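PDB 4BQH: Udp-n-acetylglucosamine pyrophosphorylase from Trypanosoma brucei, which probably catalyses the formation of UDP-N-acetylglucosamine and diphosphate from UTP and N-acetylglucosamine 1-phosphate, the last step of UDP-N-acetylglucosamine synthesis. Local coordinates for residues A[104-109]-A[156-161]; A[140-145]-A[501-506]; A[187-192]-A[205-210]; A[301-306]-A[361-366]; A[309-314]-A[353-358]. All coordinates share one frame; numbering follows the deposited sequence.

Contact 1 of 5, residues A[104-109]-A[156-161]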
# COMPACT_ATOMS: atom_id res chain seq x y z
N VAL A 104 21.63 6.63 0.24
CA VAL A 104 20.89 7.56 1.11
C VAL A 104 19.71 6.85 1.79
O VAL A 104 19.46 7.02 2.98
CB VAL A 104 20.38 8.80 0.33
CG1 VAL A 104 19.50 9.69 1.20
CG2 VAL A 104 21.57 9.61 -0.20
N GLY A 105 18.97 6.08 1.00
CA GLY A 105 17.84 5.32 1.53
C GLY A 105 18.27 4.32 2.60
O GLY A 105 17.61 4.19 3.63
N TYR A 106 19.37 3.61 2.37
CA TYR A 106 19.85 2.68 3.38
C TYR A 106 20.29 3.35 4.69
O TYR A 106 20.10 2.78 5.78
CB TYR A 106 20.95 1.75 2.84
CG TYR A 106 20.42 0.58 2.04
CD1 TYR A 106 19.50 -0.33 2.59
CD2 TYR A 106 20.84 0.36 0.73
CE1 TYR A 106 19.01 -1.40 1.86
CE2 TYR A 106 20.37 -0.73 -0.01
CZ TYR A 106 19.46 -1.60 0.56
OH TYR A 106 18.98 -2.69 -0.18
N LYS A 107 20.87 4.55 4.61
CA LYS A 107 21.24 5.26 5.84
C LYS A 107 19.96 5.56 6.64
O LYS A 107 19.94 5.43 7.88
CB LYS A 107 22.04 6.54 5.51
CG LYS A 107 22.18 7.57 6.62
CD LYS A 107 22.74 8.95 6.15
CE LYS A 107 22.44 9.29 4.67
NZ LYS A 107 22.01 10.70 4.34
N ALA A 108 18.89 5.96 5.96
CA ALA A 108 17.64 6.27 6.66
C ALA A 108 17.02 5.02 7.29
O ALA A 108 16.43 5.08 8.35
CB ALA A 108 16.64 6.96 5.71
N ILE A 109 17.09 3.89 6.59
CA ILE A 109 16.62 2.62 7.17
C ILE A 109 17.42 2.29 8.46
O ILE A 109 16.82 1.95 9.50
CB ILE A 109 16.67 1.48 6.13
CG1 ILE A 109 15.60 1.73 5.07
CG2 ILE A 109 16.43 0.12 6.79
CD1 ILE A 109 15.78 0.86 3.83
N ARG A 156 13.03 -7.65 6.56
CA ARG A 156 14.23 -8.25 7.20
C ARG A 156 15.47 -8.16 6.31
O ARG A 156 16.58 -7.85 6.77
CB ARG A 156 13.95 -9.71 7.60
CG ARG A 156 13.08 -9.81 8.85
CD ARG A 156 12.46 -11.18 9.02
NE ARG A 156 13.53 -12.15 9.21
CZ ARG A 156 13.41 -13.45 8.98
NH1 ARG A 156 12.24 -13.96 8.59
NH2 ARG A 156 14.46 -14.23 9.15
N ARG A 157 15.30 -8.44 5.02
CA ARG A 157 16.42 -8.35 4.09
C ARG A 157 16.95 -6.92 3.91
O ARG A 157 18.17 -6.69 3.94
CB ARG A 157 16.07 -9.02 2.75
CG ARG A 157 17.21 -9.07 1.77
CD ARG A 157 18.39 -9.90 2.28
NE ARG A 157 19.43 -9.81 1.27
CZ ARG A 157 20.72 -9.72 1.50
NH1 ARG A 157 21.19 -9.72 2.74
NH2 ARG A 157 21.54 -9.65 0.46
N ARG A 158 16.04 -5.96 3.73
CA ARG A 158 16.42 -4.56 3.60
C ARG A 158 17.17 -4.08 4.89
O ARG A 158 18.15 -3.33 4.83
CB ARG A 158 15.20 -3.67 3.31
CG ARG A 158 14.63 -3.80 1.88
CD ARG A 158 15.55 -3.25 0.78
NE ARG A 158 14.86 -3.32 -0.52
CZ ARG A 158 15.43 -3.16 -1.70
NH1 ARG A 158 16.73 -2.94 -1.80
NH2 ARG A 158 14.69 -3.19 -2.82
N GLN A 159 16.70 -4.52 6.05
CA GLN A 159 17.32 -4.17 7.35
C GLN A 159 18.74 -4.73 7.41
O GLN A 159 19.69 -4.05 7.81
CB GLN A 159 16.50 -4.74 8.52
CG GLN A 159 15.24 -3.93 8.84
CD GLN A 159 14.38 -4.57 9.92
OE1 GLN A 159 13.42 -3.97 10.41
NE2 GLN A 159 14.74 -5.80 10.33
N GLU A 160 18.87 -5.98 6.98
CA GLU A 160 20.18 -6.66 6.93
C GLU A 160 21.17 -5.95 6.00
O GLU A 160 22.35 -5.79 6.37
CB GLU A 160 19.97 -8.13 6.54
CG GLU A 160 21.22 -9.00 6.50
CD GLU A 160 20.94 -10.39 5.96
OE1 GLU A 160 19.82 -10.65 5.43
OE2 GLU A 160 21.83 -11.25 6.10
N ILE A 161 20.72 -5.53 4.82
CA ILE A 161 21.60 -4.79 3.89
C ILE A 161 22.01 -3.44 4.48
O ILE A 161 23.20 -3.07 4.43
CB ILE A 161 20.98 -4.62 2.48
CG1 ILE A 161 20.73 -5.99 1.81
CG2 ILE A 161 21.90 -3.79 1.59
CD1 ILE A 161 19.83 -5.91 0.58
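The helical segments carrying Tyr106 and Ile161 cross steeply, with their axes 9.5 Å apart at closest approach and a signed crossing angle of -102°. Tyr106 carries most of the contact. Its CG is anti to the carbonyl carbon (chi1 -80°), and the ring reaches across to the helix of residues 156-161. Ile161 lays its CG2 methyl over one face of the ring. This is a CH-pi contact, with CG2 3.8 Å from the ring centroid of Tyr106. The methyl is offset toward the rim, and its nearest ring atom is CZ, with Tyr106 CZ to Ile161 CG2 at 3.4 Å. Ile161 CD1 also touches the phenol oxygen. Helices 95-110 and 147-166 belong to the alpha/beta core of a GT-A type nucleotidyltransferase. The first of them leads directly toward strand 114-119 of the central sheet. The one hydrogen bond across the pair runs from Arg158 NH1 to Tyr106 OH, 2.8 Å long. The phenol oxygen lies in the guanidinium plane, at its edge, and the N-H...O angle is 149°. The two side chains cross at about a right angle. Arg158 NH2 bonds to Asn287 OD1, which gives the guanidinium a second hold. Further along, Ile109 CG2 lies 4.3 Å from Arg158 O. The same methyl also packs near Gln159 CA. The amide oxygen of Gln159 turns to other partners, Val174 N and Gln204 NE2.

Contact 2 of 5, residues A[140-145]-A[501-506]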
# COMPACT_ATOMS: atom_id res chain seq x y z
N GLY A 140 2.11 -22.13 -7.33
CA GLY A 140 3.08 -21.91 -8.37
C GLY A 140 4.41 -21.45 -7.81
O GLY A 140 5.34 -21.21 -8.58
N LEU A 141 4.49 -21.27 -6.50
CA LEU A 141 5.75 -20.94 -5.86
C LEU A 141 6.20 -22.10 -5.00
O LEU A 141 5.40 -22.67 -4.26
CB LEU A 141 5.66 -19.66 -5.03
CG LEU A 141 5.30 -18.39 -5.82
CD1 LEU A 141 5.03 -17.25 -4.84
CD2 LEU A 141 6.41 -18.01 -6.80
N GLN A 142 7.48 -22.41 -5.08
CA GLN A 142 8.08 -23.41 -4.21
C GLN A 142 8.14 -22.94 -2.76
O GLN A 142 8.14 -23.76 -1.85
CB GLN A 142 9.47 -23.79 -4.73
CG GLN A 142 9.41 -24.50 -6.10
CD GLN A 142 10.70 -25.19 -6.46
OE1 GLN A 142 11.26 -24.94 -7.51
NE2 GLN A 142 11.20 -26.03 -5.57
N GLN A 143 8.22 -21.62 -2.54
CA GLN A 143 8.11 -21.09 -1.19
C GLN A 143 6.65 -21.27 -0.88
O GLN A 143 5.81 -21.05 -1.74
CB GLN A 143 8.41 -19.58 -1.16
CG GLN A 143 9.80 -19.23 -1.62
CD GLN A 143 9.94 -17.74 -1.87
OE1 GLN A 143 10.27 -16.99 -0.96
NE2 GLN A 143 9.70 -17.32 -3.10
N ARG A 144 6.30 -21.64 0.33
CA ARG A 144 4.87 -21.74 0.56
C ARG A 144 4.56 -20.68 1.58
O ARG A 144 4.35 -20.96 2.75
CB ARG A 144 4.44 -23.17 0.97
CG ARG A 144 4.84 -24.27 -0.02
CD ARG A 144 4.29 -24.07 -1.44
N LYS A 145 4.63 -19.43 1.14
CA LYS A 145 4.60 -18.30 2.05
C LYS A 145 3.39 -17.44 1.75
O LYS A 145 3.06 -17.22 0.59
CB LYS A 145 5.87 -17.46 1.89
CG LYS A 145 7.15 -18.22 2.21
CD LYS A 145 8.35 -17.36 1.93
CE LYS A 145 9.63 -18.17 2.18
NZ LYS A 145 10.79 -17.35 1.75
N LYS A 501 13.55 -20.72 -15.48
CA LYS A 501 13.23 -19.56 -14.64
C LYS A 501 13.92 -19.68 -13.30
O LYS A 501 14.46 -20.70 -12.98
CB LYS A 501 11.73 -19.50 -14.41
CG LYS A 501 10.92 -19.44 -15.71
CD LYS A 501 11.30 -18.29 -16.61
CE LYS A 501 10.53 -18.44 -17.93
NZ LYS A 501 11.11 -17.60 -19.02
N ALA A 502 13.86 -18.61 -12.51
CA ALA A 502 14.33 -18.68 -11.13
C ALA A 502 13.25 -18.15 -10.18
O ALA A 502 12.42 -17.30 -10.56
CB ALA A 502 15.62 -17.87 -10.98
N GLU A 503 13.24 -18.69 -8.97
CA GLU A 503 12.40 -18.20 -7.90
C GLU A 503 13.34 -17.97 -6.72
O GLU A 503 14.02 -18.90 -6.28
CB GLU A 503 11.33 -19.23 -7.52
CG GLU A 503 10.51 -18.81 -6.31
CD GLU A 503 9.54 -19.87 -5.82
OE1 GLU A 503 9.22 -20.82 -6.59
OE2 GLU A 503 9.08 -19.75 -4.66
N ILE A 504 13.38 -16.75 -6.22
CA ILE A 504 14.40 -16.38 -5.21
C ILE A 504 13.70 -15.84 -3.97
O ILE A 504 12.93 -14.87 -4.05
CB ILE A 504 15.39 -15.34 -5.77
CG1 ILE A 504 16.09 -15.88 -7.03
CG2 ILE A 504 16.42 -14.91 -4.69
CD1 ILE A 504 16.85 -14.85 -7.84
N SER A 505 14.01 -16.44 -2.82
CA SER A 505 13.50 -16.00 -1.53
C SER A 505 13.91 -14.56 -1.26
O SER A 505 15.02 -14.19 -1.58
CB SER A 505 14.09 -16.87 -0.41
OG SER A 505 13.64 -16.39 0.84
N PRO A 506 13.01 -13.76 -0.67
CA PRO A 506 13.45 -12.40 -0.29
C PRO A 506 14.55 -12.40 0.76
O PRO A 506 15.29 -11.43 0.84
CB PRO A 506 12.19 -11.73 0.26
CG PRO A 506 11.05 -12.59 -0.14
CD PRO A 506 11.58 -13.98 -0.41
O HOH W 1 8.13 -21.59 -9.07
O HOH W 2 10.08 -14.41 -3.77
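Glu503 sets its carboxylate against residues 141-143 and accepts three direct hydrogen bonds. With CG anti to the backbone N (chi1 175°), its extended side chain carries the carboxylate across to the loop amides. Gln142 N donates to Glu503 OE1 at 2.8 Å, on the syn lone pair. Gln143 N meets Glu503 OE2 at 3.0 Å, also on the syn side but 22° out of the carboxylate plane. Gln143 NE2 reaches the anti lone pair of Glu503 OE2 at 3.0 Å. OE2 is thus gripped by two donors of one residue. Lys145 NZ donates to Gln143 OE1 at 2.8 Å and forms salt bridges to Glu153 and Glu541.

Two waters add bridges. One donates to Gly140 O and Glu503 OE1. The other accepts from Gln143 NE2 and donates to Ile504 O.

Carbon also meets oxygen in van der Waals contact. Leu141 CB lies 3.4 Å from Glu503 OE2, and Gln143 OE1 meets Pro506 CD tip to tip.

A strand carboxylate binding successive loop amides here ties the loop before helix 147-166 to the two-stranded parallel sheet of strands 501-504 and 533-536.

Contact 3 of 5, residues A[187-192]-A[205-210]. With SO4 (sulfate ion), chain D.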
# COMPACT_ATOMS: atom_id res chain seq x y z
N GLU A 187 -8.11 -11.59 14.11
CA GLU A 187 -7.62 -12.75 13.39
C GLU A 187 -6.26 -12.44 12.74
O GLU A 187 -5.41 -13.32 12.66
CB GLU A 187 -8.66 -13.28 12.39
CG GLU A 187 -8.83 -12.46 11.11
CD GLU A 187 -9.95 -12.98 10.22
OE1 GLU A 187 -9.96 -14.18 9.89
OE2 GLU A 187 -10.84 -12.18 9.87
N THR A 188 -6.06 -11.19 12.34
CA THR A 188 -4.75 -10.78 11.79
C THR A 188 -3.64 -10.85 12.86
O THR A 188 -2.57 -11.41 12.63
CB THR A 188 -4.81 -9.39 11.12
OG1 THR A 188 -5.81 -9.41 10.08
CG2 THR A 188 -3.43 -9.03 10.48
N GLN A 189 -3.92 -10.32 14.05
CA GLN A 189 -2.91 -10.36 15.13
C GLN A 189 -2.59 -11.80 15.49
O GLN A 189 -1.42 -12.13 15.70
CB GLN A 189 -3.40 -9.61 16.35
CG GLN A 189 -3.54 -8.12 16.10
CD GLN A 189 -3.56 -7.34 17.37
OE1 GLN A 189 -2.69 -7.50 18.21
NE2 GLN A 189 -4.55 -6.49 17.52
N ARG A 190 -3.62 -12.65 15.55
CA ARG A 190 -3.43 -14.09 15.82
C ARG A 190 -2.52 -14.77 14.81
O ARG A 190 -1.62 -15.52 15.17
CB ARG A 190 -4.78 -14.81 15.86
CG ARG A 190 -5.47 -14.76 17.20
CD ARG A 190 -6.48 -15.90 17.28
NE ARG A 190 -7.17 -15.95 18.56
CZ ARG A 190 -6.75 -16.61 19.64
NH1 ARG A 190 -5.60 -17.28 19.61
NH2 ARG A 190 -7.47 -16.58 20.75
N PHE A 191 -2.76 -14.51 13.53
CA PHE A 191 -1.92 -15.05 12.45
C PHE A 191 -0.46 -14.63 12.63
O PHE A 191 0.43 -15.45 12.49
CB PHE A 191 -2.49 -14.57 11.10
CG PHE A 191 -1.81 -15.14 9.89
CD1 PHE A 191 -1.99 -16.47 9.51
CD2 PHE A 191 -1.02 -14.31 9.07
CE1 PHE A 191 -1.40 -16.97 8.36
CE2 PHE A 191 -0.41 -14.82 7.92
CZ PHE A 191 -0.60 -16.15 7.56
N PHE A 192 -0.20 -13.35 12.92
CA PHE A 192 1.18 -12.90 13.15
C PHE A 192 1.78 -13.62 14.36
O PHE A 192 2.92 -14.10 14.30
CB PHE A 192 1.26 -11.37 13.34
CG PHE A 192 1.44 -10.60 12.05
CD1 PHE A 192 0.38 -10.43 11.16
CD2 PHE A 192 2.68 -10.05 11.71
CE1 PHE A 192 0.55 -9.72 9.96
CE2 PHE A 192 2.86 -9.34 10.53
CZ PHE A 192 1.79 -9.18 9.64
N VAL A 205 6.04 -4.15 15.20
CA VAL A 205 4.80 -4.39 14.47
C VAL A 205 3.62 -3.74 15.19
O VAL A 205 3.37 -4.02 16.38
CB VAL A 205 4.54 -5.89 14.26
CG1 VAL A 205 3.26 -6.07 13.44
CG2 VAL A 205 5.75 -6.49 13.54
N HIS A 206 2.89 -2.90 14.47
CA HIS A 206 1.82 -2.10 15.06
C HIS A 206 0.57 -2.36 14.30
O HIS A 206 0.48 -2.02 13.12
CB HIS A 206 2.18 -0.60 15.00
CG HIS A 206 3.56 -0.27 15.55
ND1 HIS A 206 3.75 0.14 16.81
CD2 HIS A 206 4.82 -0.33 14.95
CE1 HIS A 206 5.08 0.35 17.03
NE2 HIS A 206 5.73 0.06 15.89
N PHE A 207 -0.41 -2.97 14.95
CA PHE A 207 -1.70 -3.22 14.30
C PHE A 207 -2.66 -2.08 14.62
O PHE A 207 -2.78 -1.67 15.77
CB PHE A 207 -2.30 -4.53 14.81
CG PHE A 207 -1.44 -5.72 14.54
CD1 PHE A 207 -1.48 -6.36 13.31
CD2 PHE A 207 -0.59 -6.19 15.54
CE1 PHE A 207 -0.66 -7.47 13.08
CE2 PHE A 207 0.22 -7.28 15.32
CZ PHE A 207 0.19 -7.92 14.09
N PHE A 208 -3.34 -1.57 13.61
CA PHE A 208 -4.26 -0.47 13.83
C PHE A 208 -5.42 -0.57 12.87
O PHE A 208 -5.22 -0.68 11.66
CB PHE A 208 -3.55 0.91 13.78
CG PHE A 208 -3.05 1.33 12.41
CD1 PHE A 208 -2.03 0.62 11.74
CD2 PHE A 208 -3.56 2.49 11.82
CE1 PHE A 208 -1.58 1.04 10.49
CE2 PHE A 208 -3.10 2.93 10.57
CZ PHE A 208 -2.11 2.20 9.91
N ALA A 209 -6.64 -0.54 13.40
CA ALA A 209 -7.82 -0.74 12.56
C ALA A 209 -8.30 0.55 11.94
O ALA A 209 -8.34 1.61 12.61
CB ALA A 209 -8.95 -1.34 13.38
N GLN A 210 -8.68 0.46 10.68
CA GLN A 210 -9.31 1.57 9.98
C GLN A 210 -10.78 1.57 10.31
O GLN A 210 -11.32 0.59 10.88
CB GLN A 210 -9.13 1.42 8.46
CG GLN A 210 -9.75 0.16 7.86
CD GLN A 210 -9.22 -0.07 6.47
OE1 GLN A 210 -9.64 0.60 5.52
NE2 GLN A 210 -8.21 -0.94 6.36
S SO4 D . 1.76 1.14 19.64
O1 SO4 D . 1.51 0.18 18.55
O2 SO4 D . 0.51 1.83 20.05
O3 SO4 D . 2.74 2.14 19.17
O4 SO4 D . 2.24 0.40 20.84
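His206 ND1 donates to O1 and, weakly, to O3 of a sulfate ion, probably taken from the crystallisation liquor, while the next residue, Phe207, packs on the helix of residues 187-192. The bond from His206 ND1 to sulfate O1 is 2.8 Å long and fairly straight, at 166°. Arg249 and His267 also bind the sulfate, and His206 NE2 is held by Gln175.

The contact between helix and strand rests mainly on packing. Phe207 is its centre. With CG anti to the carbonyl carbon, beside the backbone N, its ring meets the helix. Gln189 CG sits over one face of the ring, 3.6 Å from the centroid of Phe207, in a CH-pi contact. The amide of Gln189 lies nearly parallel to this ring, with planes 13° apart, and its NE2 bonds to Asp185. Phe207 points its edge at the face of Phe192 in a T-shaped pair. Their centroids are 5.1 Å apart and the planes meet at 80°. The closest atoms are Phe192 CG and Phe207 CZ, at 3.6 Å.

Both segments belong to the beta-alpha-beta unit of strand 175-180, helix 185-194 and strand 205-209. Between these two segments the contact rests on ring and methylene packing, without a hydrogen bond.

Contact 4 of 5, residues A[301-306]-A[361-366]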
# COMPACT_ATOMS: atom_id res chain seq x y z
N GLU A 301 13.81 16.64 -0.99
CA GLU A 301 13.10 17.28 0.12
C GLU A 301 11.58 17.20 -0.13
O GLU A 301 10.84 18.16 0.11
CB GLU A 301 13.58 18.74 0.33
CG GLU A 301 15.07 18.84 0.63
CD GLU A 301 15.58 20.27 0.55
OE1 GLU A 301 15.41 21.01 1.53
OE2 GLU A 301 16.13 20.64 -0.51
N ALA A 302 11.12 16.04 -0.60
CA ALA A 302 9.71 15.81 -0.91
C ALA A 302 8.94 15.43 0.36
O ALA A 302 9.49 14.76 1.26
CB ALA A 302 9.58 14.72 -1.95
N HIS A 303 7.70 15.89 0.43
CA HIS A 303 6.75 15.43 1.46
C HIS A 303 5.88 14.30 0.95
O HIS A 303 5.36 13.49 1.72
CB HIS A 303 5.91 16.60 1.94
CG HIS A 303 6.66 17.53 2.87
ND1 HIS A 303 6.97 17.19 4.15
CD2 HIS A 303 7.17 18.82 2.66
CE1 HIS A 303 7.67 18.20 4.73
NE2 HIS A 303 7.77 19.21 3.82
N VAL A 304 5.70 14.23 -0.37
CA VAL A 304 5.01 13.09 -1.02
C VAL A 304 5.80 12.67 -2.25
O VAL A 304 6.10 13.53 -3.10
CB VAL A 304 3.58 13.45 -1.46
CG1 VAL A 304 2.98 12.31 -2.32
CG2 VAL A 304 2.70 13.72 -0.24
N VAL A 305 6.11 11.38 -2.37
CA VAL A 305 6.58 10.82 -3.64
C VAL A 305 5.62 9.71 -4.02
O VAL A 305 5.26 8.88 -3.17
CB VAL A 305 8.00 10.22 -3.54
CG1 VAL A 305 8.48 9.81 -4.92
CG2 VAL A 305 8.98 11.25 -2.96
N VAL A 306 5.15 9.72 -5.28
CA VAL A 306 4.31 8.64 -5.78
C VAL A 306 5.08 7.81 -6.80
O VAL A 306 5.87 8.35 -7.63
CB VAL A 306 2.98 9.13 -6.39
CG1 VAL A 306 2.19 9.92 -5.33
CG2 VAL A 306 3.24 10.00 -7.62
N LEU A 361 5.18 7.36 -0.80
CA LEU A 361 6.07 7.58 0.33
C LEU A 361 5.77 8.98 0.84
O LEU A 361 5.88 9.95 0.10
CB LEU A 361 7.52 7.44 -0.13
CG LEU A 361 8.57 7.56 0.97
CD1 LEU A 361 8.53 6.36 1.89
CD2 LEU A 361 9.94 7.62 0.34
N CYS A 362 5.37 9.09 2.11
CA CYS A 362 4.97 10.38 2.64
C CYS A 362 5.80 10.73 3.86
O CYS A 362 6.09 9.84 4.67
CB CYS A 362 3.51 10.34 3.06
SG CYS A 362 2.40 10.01 1.68
N SER A 363 6.14 12.01 4.02
CA SER A 363 6.77 12.45 5.27
C SER A 363 5.78 12.29 6.43
O SER A 363 4.55 12.34 6.26
CB SER A 363 7.21 13.91 5.18
OG SER A 363 6.09 14.78 5.12
N LEU A 364 6.31 12.16 7.63
CA LEU A 364 5.43 12.13 8.79
C LEU A 364 4.72 13.47 8.97
O LEU A 364 3.56 13.51 9.36
CB LEU A 364 6.20 11.73 10.06
CG LEU A 364 5.25 11.21 11.16
CD1 LEU A 364 4.64 9.85 10.80
CD2 LEU A 364 5.97 11.09 12.49
N HIS A 365 5.40 14.57 8.64
CA HIS A 365 4.75 15.89 8.62
C HIS A 365 3.55 15.90 7.71
O HIS A 365 2.48 16.40 8.10
CB HIS A 365 5.72 16.98 8.18
CG HIS A 365 5.19 18.40 8.39
ND1 HIS A 365 5.92 19.49 8.09
CD2 HIS A 365 3.99 18.86 8.93
CE1 HIS A 365 5.20 20.60 8.39
NE2 HIS A 365 4.03 20.22 8.88
N PHE A 366 3.70 15.36 6.49
CA PHE A 366 2.54 15.28 5.59
C PHE A 366 1.42 14.42 6.19
O PHE A 366 0.25 14.80 6.10
CB PHE A 366 2.90 14.76 4.18
CG PHE A 366 1.69 14.64 3.28
CD1 PHE A 366 1.12 15.77 2.71
CD2 PHE A 366 1.07 13.40 3.08
CE1 PHE A 366 -0.03 15.66 1.93
CE2 PHE A 366 -0.07 13.31 2.27
CZ PHE A 366 -0.60 14.44 1.69
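His303 and Ser363 meet through a short hydrogen bond, ND1 to OG at 2.7 Å, and either atom could be the donor. The hydroxyl lies in the plane of the imidazole, at its edge. Ser363 OG sits between the backbone N and the carbonyl carbon (chi1 68°). Placed there, Ser363 OG also accepts from Phe366 N at 2.8 Å, the N-cap bond of helix 364-374. One oxygen thus joins the imidazole to the helix N-terminus. His303 NE2 bonds to Asp414 OD1, so both ring nitrogens have partners.

Val304 turns one methyl onto Phe366. With Val304 CG1 anti to the backbone N (chi1 171°), CG2 lies anti to the carbonyl carbon. It stands 3.6 Å from the centroid of the Phe366 ring, over the centre of the face, in a CH-pi contact. The same methyl, Val304 CG2, lies 4.2 Å from Cys362 SG. His365 brings ND1 near His303 CE1.

The backbones pair antiparallel. Val305 N to Leu361 O is 2.9 Å and Leu361 N to Val305 O is 2.8 Å. Ser363 N bonds to His303 O, which continues the ladder. Strand 304-309 lies between strands 359-363 and 423-427 in the central mixed sheet. Helix 291-300 packs on Val305 and Leu361, while Phe423 touches Val304.

Contact 5 of 5, residues A[309-314]-A[353-358]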
# COMPACT_ATOMS: atom_id res chain seq x y z
N CYS A 309 3.52 4.09 -13.26
CA CYS A 309 4.01 3.27 -14.37
C CYS A 309 3.42 3.81 -15.69
O CYS A 309 2.30 4.33 -15.68
CB CYS A 309 3.54 1.81 -14.18
SG CYS A 309 4.31 1.03 -12.75
N PRO A 310 4.13 3.64 -16.82
CA PRO A 310 3.48 3.93 -18.10
C PRO A 310 2.19 3.10 -18.26
O PRO A 310 2.11 1.96 -17.78
CB PRO A 310 4.52 3.48 -19.15
CG PRO A 310 5.81 3.27 -18.41
CD PRO A 310 5.48 3.06 -16.97
N LYS A 311 1.18 3.65 -18.93
CA LYS A 311 -0.03 2.87 -19.22
C LYS A 311 0.28 1.73 -20.19
O LYS A 311 1.15 1.87 -21.04
CB LYS A 311 -1.15 3.75 -19.80
CG LYS A 311 -1.57 4.89 -18.87
CD LYS A 311 -3.07 5.09 -18.81
CE LYS A 311 -3.75 5.07 -20.17
NZ LYS A 311 -5.23 5.27 -20.12
N ARG A 312 -0.44 0.62 -20.04
CA ARG A 312 -0.27 -0.53 -20.94
C ARG A 312 -0.78 -0.25 -22.36
O ARG A 312 -0.28 -0.81 -23.35
CB ARG A 312 -0.93 -1.77 -20.33
CG ARG A 312 0.01 -2.53 -19.41
CD ARG A 312 0.91 -3.44 -20.25
NE ARG A 312 2.25 -3.50 -19.69
CZ ARG A 312 2.67 -4.46 -18.87
NH1 ARG A 312 1.85 -5.45 -18.56
NH2 ARG A 312 3.91 -4.42 -18.39
N GLY A 313 -1.76 0.64 -22.44
CA GLY A 313 -2.25 1.16 -23.72
C GLY A 313 -3.23 2.27 -23.38
O GLY A 313 -3.58 2.43 -22.21
N PRO A 314 -3.72 3.00 -24.39
CA PRO A 314 -4.60 4.17 -24.15
C PRO A 314 -5.87 3.87 -23.37
O PRO A 314 -6.33 4.72 -22.59
CB PRO A 314 -4.89 4.70 -25.58
CG PRO A 314 -4.62 3.52 -26.48
CD PRO A 314 -3.48 2.79 -25.83
N ASN A 353 0.72 9.68 -18.97
CA ASN A 353 1.36 8.36 -18.98
C ASN A 353 1.94 7.97 -17.62
O ASN A 353 2.82 7.12 -17.53
CB ASN A 353 2.46 8.35 -20.06
CG ASN A 353 2.83 6.93 -20.50
OD1 ASN A 353 1.97 6.04 -20.55
ND2 ASN A 353 4.09 6.74 -20.85
N CYS A 354 1.45 8.60 -16.55
CA CYS A 354 1.91 8.21 -15.19
C CYS A 354 0.74 7.58 -14.47
O CYS A 354 -0.02 8.27 -13.79
CB CYS A 354 2.45 9.42 -14.42
SG CYS A 354 3.94 10.12 -15.17
N ALA A 355 0.57 6.27 -14.66
CA ALA A 355 -0.55 5.55 -14.02
C ALA A 355 -0.32 5.29 -12.53
O ALA A 355 0.78 4.91 -12.10
CB ALA A 355 -0.80 4.23 -14.76
N ASN A 356 -1.38 5.49 -11.75
CA ASN A 356 -1.36 5.31 -10.32
C ASN A 356 -1.31 3.83 -9.93
O ASN A 356 -2.25 3.10 -10.18
CB ASN A 356 -2.62 5.98 -9.74
CG ASN A 356 -2.69 5.85 -8.23
OD1 ASN A 356 -1.65 5.77 -7.56
ND2 ASN A 356 -3.90 5.81 -7.69
N ILE A 357 -0.22 3.40 -9.29
CA ILE A 357 -0.13 2.01 -8.78
C ILE A 357 -0.29 1.94 -7.24
O ILE A 357 0.02 0.92 -6.61
CB ILE A 357 1.13 1.27 -9.28
CG1 ILE A 357 2.42 1.94 -8.78
CG2 ILE A 357 1.13 1.18 -10.81
CD1 ILE A 357 3.61 0.99 -8.71
N SER A 358 -0.80 3.02 -6.65
CA SER A 358 -1.09 3.10 -5.21
C SER A 358 0.13 2.71 -4.38
O SER A 358 0.04 1.88 -3.46
CB SER A 358 -2.32 2.26 -4.83
OG SER A 358 -3.38 2.60 -5.69
O HOH W 3 2.07 4.03 -22.31
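Cys309 and Ala355 form an antiparallel hydrogen-bonded beta pair, where strand 304-309 meets the short strand 355-357 in the large mixed sheet. This is the compact part. Ala355 N to Cys309 O is 2.8 Å and Cys309 N to Ala355 O is 3.1 Å. Beside the pair, Cys309 SG touches Ile357 CG2 at 3.7 Å. With Ile357 CG2 anti to the carbonyl carbon, this methyl meets the sulfur; Ile357 CD1 lies slightly farther off.

Past Cys309 the chain leaves the strand, and the contact becomes more polar and partly exposed. Asn353 OD1 accepts from Lys311 N, with the donor 41° above the carbonyl plane. Pro310 CA makes a CA-H...O contact to Asn353 O, while Pro310 CB lies against Asn353 ND2. Lys311 bends at chi2 and chi3, and NZ bonds back to Pro314 O within its own loop. On this side a water bridges the two segments, donating to Lys311 O and Asn353 OD1, 2.7 Å from each of these oxygens.

Overall arrangement
Contacts 3, 4 and 5 all reach the large mixed sheet. Contacts 4 and 5 both use strand 304-309, and their other segments adjoin in the sequence; their centres are 21 Å apart. Contact 3 lies about 32 Å from contact 5, centre to centre, on the opposite side of the chain's centre. Contact 1 joins two helices of the same core and closes before contact 3 opens. Contact 2 spans the longest loop, and contacts 3, 4 and 5 lie within its span. It touches contact 1 where Arg157 CB meets Pro506 O, at 3.2 Å. The loop before helix 147-166 and the helix itself both touch segment 501-506, where the GT-A type core meets the C-terminal two-stranded sheet.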